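Local coordinates for activating signal cointegrator 1 complex subunit 2 (Homo sapiens, PDB 6YXQ), which binds polyubiquitin chains and recruits ASCC3 and ALKBH3 to sites of DNA damage, and also helps to rescue stalled ribosomes, at residues W82-Q92 with I153-K164. Sequence-based numbering, arbitrary orientation.
Sequences WCQVIFDETLQ and ILYNNFLFDIPK
Ile86 and Ile153 form the apolar centre of this contact. Their side chains cross at about a right angle, with Ile86 CD1 3.6 Å from Ile153 CG2. Beside them the six-membered part of the Trp82 indole meets residues 153-159 through CZ3 and CH2. Leu154 CD2 lies at its edge, 4.0 Å from Trp82 CH2. Leu159 CD1 reaches the same edge at CZ3, and Ile153 CG2 approaches that atom obliquely. The other methyl of Leu159, CD2, packs against the backbone carbonyl of Val85.

Asn157 sits where helix 147-156 ends. Its ND2 turns back to Ile153 O, 2.9 Å away, and meets that carbonyl on a lone pair. This bond helps to hold the amide against Ile86, whose CG2 lies 3.9 Å from Asn157 CG.

One polar bond joins the segments: Lys164 NZ donates to Gln92 OE1 at 2.8 Å, in the carbonyl plane and on a lone pair (C=O...N 129°). Gln92 runs out with CG opposite its backbone N (chi1 179°), then bends at chi2 to present OE1 to the lysine. The Lys164 chain, bent at chi3 and chi4, crosses it at about a right angle. Lys164 NZ also forms a salt bridge with Asp96, and Lys164 packs on Arg15 of the ASCC3 chain. An alanine at Gln92 would remove the amide, and Lys164 would probably lose one acceptor and be freer to turn.

In the N-terminal, ASCC3-binding part of ASCC2, the contact packs helices 78-87 and 89-101 against the end of helix 147-156, the loop that follows and the start of helix 162-172. Apolar contacts join helix 78-87 to the end of helix 147-156 and the loop after it, while the lysine ammonium, shared between Gln92 and Asp96, ties helix 89-101 to helix 162-172, beside ASCC3.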
loop_
_atom_site.group_PDB
_atom_site.type_symbol
_atom_site.label_atom_id
_atom_site.label_comp_id
_atom_site.label_asym_id
_atom_site.label_seq_id
_atom_site.Cartn_x
_atom_site.Cartn_y
_atom_site.Cartn_z
ATOM N N TRP B 82 19.923 -0.904 -0.058
ATOM C CA TRP B 82 19.759 -1.592 -1.332
ATOM C C TRP B 82 20.215 -3.042 -1.238
ATOM O O TRP B 82 19.580 -3.935 -1.815
ATOM C CB TRP B 82 20.511 -0.840 -2.428
ATOM C CG TRP B 82 19.674 0.214 -3.081
ATOM C CD1 TRP B 82 19.803 1.568 -2.947
ATOM C CD2 TRP B 82 18.569 0.001 -3.965
ATOM N NE1 TRP B 82 18.848 2.209 -3.699
ATOM C CE2 TRP B 82 18.078 1.269 -4.334
ATOM C CE3 TRP B 82 17.951 -1.141 -4.489
ATOM C CZ2 TRP B 82 16.995 1.428 -5.199
ATOM C CZ3 TRP B 82 16.875 -0.983 -5.347
ATOM C CH2 TRP B 82 16.409 0.291 -5.692
ATOM N N CYS B 83 21.306 -3.301 -0.510
ATOM C CA CYS B 83 21.700 -4.679 -0.235
ATOM C C CYS B 83 20.556 -5.448 0.406
ATOM O O CYS B 83 20.217 -6.561 -0.021
ATOM C CB CYS B 83 22.927 -4.711 0.677
ATOM S SG CYS B 83 24.474 -4.270 -0.111
ATOM N N GLN B 84 19.948 -4.862 1.439
ATOM C CA GLN B 84 18.861 -5.536 2.137
ATOM C C GLN B 84 17.707 -5.835 1.188
ATOM O O GLN B 84 17.229 -6.973 1.121
ATOM C CB GLN B 84 18.398 -4.687 3.321
ATOM C CG GLN B 84 17.522 -5.429 4.320
ATOM C CD GLN B 84 18.296 -6.424 5.160
ATOM O OE1 GLN B 84 19.521 -6.361 5.247
ATOM N NE2 GLN B 84 17.581 -7.350 5.787
ATOM N N VAL B 85 17.271 -4.833 0.412
ATOM C CA VAL B 85 16.089 -5.020 -0.435
ATOM C C VAL B 85 16.362 -6.036 -1.536
ATOM O O VAL B 85 15.465 -6.785 -1.947
ATOM C CB VAL B 85 15.596 -3.680 -1.020
ATOM C CG1 VAL B 85 15.402 -2.657 0.076
ATOM C CG2 VAL B 85 16.525 -3.164 -2.095
ATOM N N ILE B 86 17.598 -6.091 -2.028
ATOM C CA ILE B 86 17.880 -7.015 -3.113
ATOM C C ILE B 86 18.004 -8.440 -2.591
ATOM O O ILE B 86 17.506 -9.381 -3.216
ATOM C CB ILE B 86 19.140 -6.560 -3.869
ATOM C CG1 ILE B 86 18.862 -5.250 -4.606
ATOM C CG2 ILE B 86 19.607 -7.635 -4.836
ATOM C CD1 ILE B 86 20.039 -4.739 -5.393
ATOM N N PHE B 87 18.634 -8.630 -1.426
ATOM C CA PHE B 87 19.049 -9.969 -1.035
ATOM C C PHE B 87 18.180 -10.614 0.036
ATOM O O PHE B 87 18.275 -11.833 0.220
ATOM C CB PHE B 87 20.511 -9.946 -0.568
ATOM C CG PHE B 87 21.485 -9.682 -1.681
ATOM C CD1 PHE B 87 21.821 -10.686 -2.575
ATOM C CD2 PHE B 87 22.041 -8.428 -1.850
ATOM C CE1 PHE B 87 22.700 -10.445 -3.605
ATOM C CE2 PHE B 87 22.922 -8.183 -2.880
ATOM C CZ PHE B 87 23.251 -9.192 -3.758
ATOM N N ASP B 88 17.333 -9.851 0.732
ATOM C CA ASP B 88 16.449 -10.397 1.755
ATOM C C ASP B 88 15.093 -10.671 1.124
ATOM O O ASP B 88 14.335 -9.739 0.838
ATOM C CB ASP B 88 16.312 -9.432 2.929
ATOM C CG ASP B 88 15.562 -10.040 4.095
ATOM O OD1 ASP B 88 14.858 -11.051 3.899
ATOM O OD2 ASP B 88 15.676 -9.508 5.215
ATOM N N GLU B 89 14.776 -11.951 0.931
ATOM C CA GLU B 89 13.490 -12.289 0.339
ATOM C C GLU B 89 12.338 -11.971 1.285
ATOM O O GLU B 89 11.258 -11.588 0.825
ATOM C CB GLU B 89 13.471 -13.761 -0.080
ATOM C CG GLU B 89 13.419 -14.752 1.066
ATOM C CD GLU B 89 13.041 -16.147 0.609
ATOM O OE1 GLU B 89 13.386 -16.517 -0.534
ATOM O OE2 GLU B 89 12.396 -16.872 1.395
ATOM N N THR B 90 12.555 -12.083 2.601
ATOM C CA THR B 90 11.482 -11.800 3.554
ATOM C C THR B 90 10.976 -10.372 3.404
ATOM O O THR B 90 9.769 -10.122 3.507
ATOM C CB THR B 90 11.954 -12.046 4.991
ATOM O OG1 THR B 90 12.923 -11.057 5.367
ATOM C CG2 THR B 90 12.565 -13.433 5.122
ATOM N N LEU B 91 11.881 -9.427 3.145
ATOM C CA LEU B 91 11.491 -8.028 2.991
ATOM C C LEU B 91 10.482 -7.847 1.862
ATOM O O LEU B 91 9.397 -7.278 2.062
ATOM C CB LEU B 91 12.733 -7.180 2.739
ATOM C CG LEU B 91 12.578 -5.781 2.152
ATOM C CD1 LEU B 91 11.604 -4.952 2.949
ATOM C CD2 LEU B 91 13.931 -5.149 2.212
ATOM N N GLN B 92 10.834 -8.307 0.656
ATOM C CA GLN B 92 9.942 -8.129 -0.480
ATOM C C GLN B 92 8.618 -8.846 -0.255
ATOM O O GLN B 92 7.555 -8.324 -0.609
ATOM C CB GLN B 92 10.611 -8.620 -1.765
ATOM C CG GLN B 92 9.730 -8.495 -3.012
ATOM C CD GLN B 92 8.934 -9.758 -3.302
ATOM O OE1 GLN B 92 7.812 -9.703 -3.811
ATOM N NE2 GLN B 92 9.516 -10.906 -2.976
ATOM N N ILE B 153 17.751 -4.736 -11.639
ATOM C CA ILE B 153 17.511 -5.034 -10.224
ATOM C C ILE B 153 16.017 -5.026 -9.920
ATOM O O ILE B 153 15.478 -5.954 -9.291
ATOM C CB ILE B 153 18.251 -4.024 -9.331
ATOM C CG1 ILE B 153 19.742 -4.336 -9.257
ATOM C CG2 ILE B 153 17.635 -4.002 -7.942
ATOM C CD1 ILE B 153 20.561 -3.168 -8.743
ATOM N N LEU B 154 15.332 -3.965 -10.366
ATOM C CA LEU B 154 13.914 -3.764 -10.072
ATOM C C LEU B 154 13.053 -4.913 -10.551
ATOM O O LEU B 154 12.450 -5.624 -9.731
ATOM C CB LEU B 154 13.407 -2.481 -10.701
ATOM C CG LEU B 154 13.875 -1.160 -10.157
ATOM C CD1 LEU B 154 12.738 -0.176 -10.325
ATOM C CD2 LEU B 154 14.266 -1.332 -8.708
ATOM N N TYR B 155 12.944 -5.063 -11.885
ATOM C CA TYR B 155 12.260 -6.225 -12.419
ATOM C C TYR B 155 12.695 -7.470 -11.714
ATOM O O TYR B 155 11.922 -8.382 -11.566
ATOM C CB TYR B 155 12.452 -6.401 -13.923
ATOM C CG TYR B 155 11.480 -7.391 -14.555
ATOM C CD1 TYR B 155 11.635 -8.790 -14.451
ATOM C CD2 TYR B 155 10.378 -6.916 -15.233
ATOM C CE1 TYR B 155 10.707 -9.657 -15.052
ATOM C CE2 TYR B 155 9.456 -7.778 -15.830
ATOM C CZ TYR B 155 9.625 -9.140 -15.733
ATOM O OH TYR B 155 8.713 -9.989 -16.322
ATOM N N ASN B 156 13.904 -7.600 -11.317
ATOM C CA ASN B 156 14.231 -9.025 -11.321
ATOM C C ASN B 156 14.504 -9.596 -9.956
ATOM O O ASN B 156 14.760 -10.774 -9.838
ATOM C CB ASN B 156 15.495 -9.388 -12.115
ATOM C CG ASN B 156 15.124 -10.062 -13.356
ATOM O OD1 ASN B 156 14.394 -11.084 -13.332
ATOM N ND2 ASN B 156 15.523 -9.564 -14.453
ATOM N N ASN B 157 14.518 -8.791 -8.922
ATOM C CA ASN B 157 14.271 -9.281 -7.584
ATOM C C ASN B 157 12.816 -9.094 -7.204
ATOM O O ASN B 157 12.531 -8.861 -6.035
ATOM C CB ASN B 157 15.235 -8.576 -6.642
ATOM C CG ASN B 157 16.674 -8.763 -7.115
ATOM O OD1 ASN B 157 17.301 -9.784 -6.833
ATOM N ND2 ASN B 157 17.212 -7.767 -7.810
ATOM N N PHE B 158 11.893 -9.164 -8.184
ATOM C CA PHE B 158 10.437 -9.059 -7.956
ATOM C C PHE B 158 10.074 -7.843 -7.103
ATOM O O PHE B 158 9.027 -7.811 -6.445
ATOM C CB PHE B 158 9.868 -10.339 -7.330
ATOM C CG PHE B 158 9.637 -11.454 -8.319
ATOM C CD1 PHE B 158 8.539 -11.431 -9.173
ATOM C CD2 PHE B 158 10.525 -12.515 -8.406
ATOM C CE1 PHE B 158 8.331 -12.450 -10.092
ATOM C CE2 PHE B 158 10.321 -13.538 -9.323
ATOM C CZ PHE B 158 9.223 -13.506 -10.167
ATOM N N LEU B 159 10.928 -6.816 -7.140
ATOM C CA LEU B 159 10.693 -5.610 -6.349
ATOM C C LEU B 159 9.443 -4.881 -6.812
ATOM O O LEU B 159 8.751 -4.247 -6.008
ATOM C CB LEU B 159 11.904 -4.680 -6.434
ATOM C CG LEU B 159 13.237 -5.202 -5.890
ATOM C CD1 LEU B 159 14.288 -4.098 -5.876
ATOM C CD2 LEU B 159 13.064 -5.790 -4.496
ATOM N N PHE B 160 9.145 -4.944 -8.108
ATOM C CA PHE B 160 7.951 -4.326 -8.669
ATOM C C PHE B 160 7.259 -5.351 -9.556
ATOM O O PHE B 160 7.813 -5.772 -10.575
ATOM C CB PHE B 160 8.290 -3.060 -9.459
ATOM C CG PHE B 160 8.564 -1.848 -8.599
ATOM C CD1 PHE B 160 7.527 -1.052 -8.142
ATOM C CD2 PHE B 160 9.861 -1.494 -8.270
ATOM C CE1 PHE B 160 7.778 0.064 -7.365
ATOM C CE2 PHE B 160 10.118 -0.377 -7.495
ATOM C CZ PHE B 160 9.075 0.400 -7.040
ATOM N N ASP B 161 6.072 -5.777 -9.148
ATOM C CA ASP B 161 5.173 -6.516 -10.010
ATOM C C ASP B 161 4.314 -5.530 -10.788
ATOM O O ASP B 161 4.412 -4.313 -10.622
ATOM C CB ASP B 161 4.281 -7.443 -9.193
ATOM C CG ASP B 161 4.966 -8.720 -8.810
ATOM O OD1 ASP B 161 6.043 -9.002 -9.374
ATOM O OD2 ASP B 161 4.422 -9.448 -7.951
ATOM N N ILE B 162 3.443 -6.058 -11.636
ATOM C CA ILE B 162 2.341 -5.257 -12.154
ATOM C C ILE B 162 1.265 -5.170 -11.072
ATOM O O ILE B 162 0.762 -4.066 -10.813
ATOM C CB ILE B 162 1.797 -5.823 -13.475
ATOM C CG1 ILE B 162 2.740 -5.469 -14.622
ATOM C CG2 ILE B 162 0.420 -5.255 -13.767
ATOM C CD1 ILE B 162 2.819 -3.974 -14.922
ATOM N N PRO B 163 0.879 -6.271 -10.402
ATOM C CA PRO B 163 -0.067 -6.126 -9.283
ATOM C C PRO B 163 0.386 -5.136 -8.227
ATOM O O PRO B 163 -0.428 -4.336 -7.751
ATOM C CB PRO B 163 -0.164 -7.550 -8.720
ATOM C CG PRO B 163 0.119 -8.421 -9.863
ATOM C CD PRO B 163 1.115 -7.697 -10.714
ATOM N N LYS B 164 1.667 -5.152 -7.853
ATOM C CA LYS B 164 2.139 -4.217 -6.837
ATOM C C LYS B 164 2.017 -2.776 -7.310
ATOM O O LYS B 164 1.765 -1.880 -6.506
ATOM C CB LYS B 164 3.582 -4.523 -6.449
ATOM C CG LYS B 164 3.774 -5.892 -5.856
ATOM C CD LYS B 164 5.203 -6.351 -6.047
ATOM C CE LYS B 164 5.999 -6.211 -4.780
ATOM N NZ LYS B 164 6.077 -7.513 -4.068
#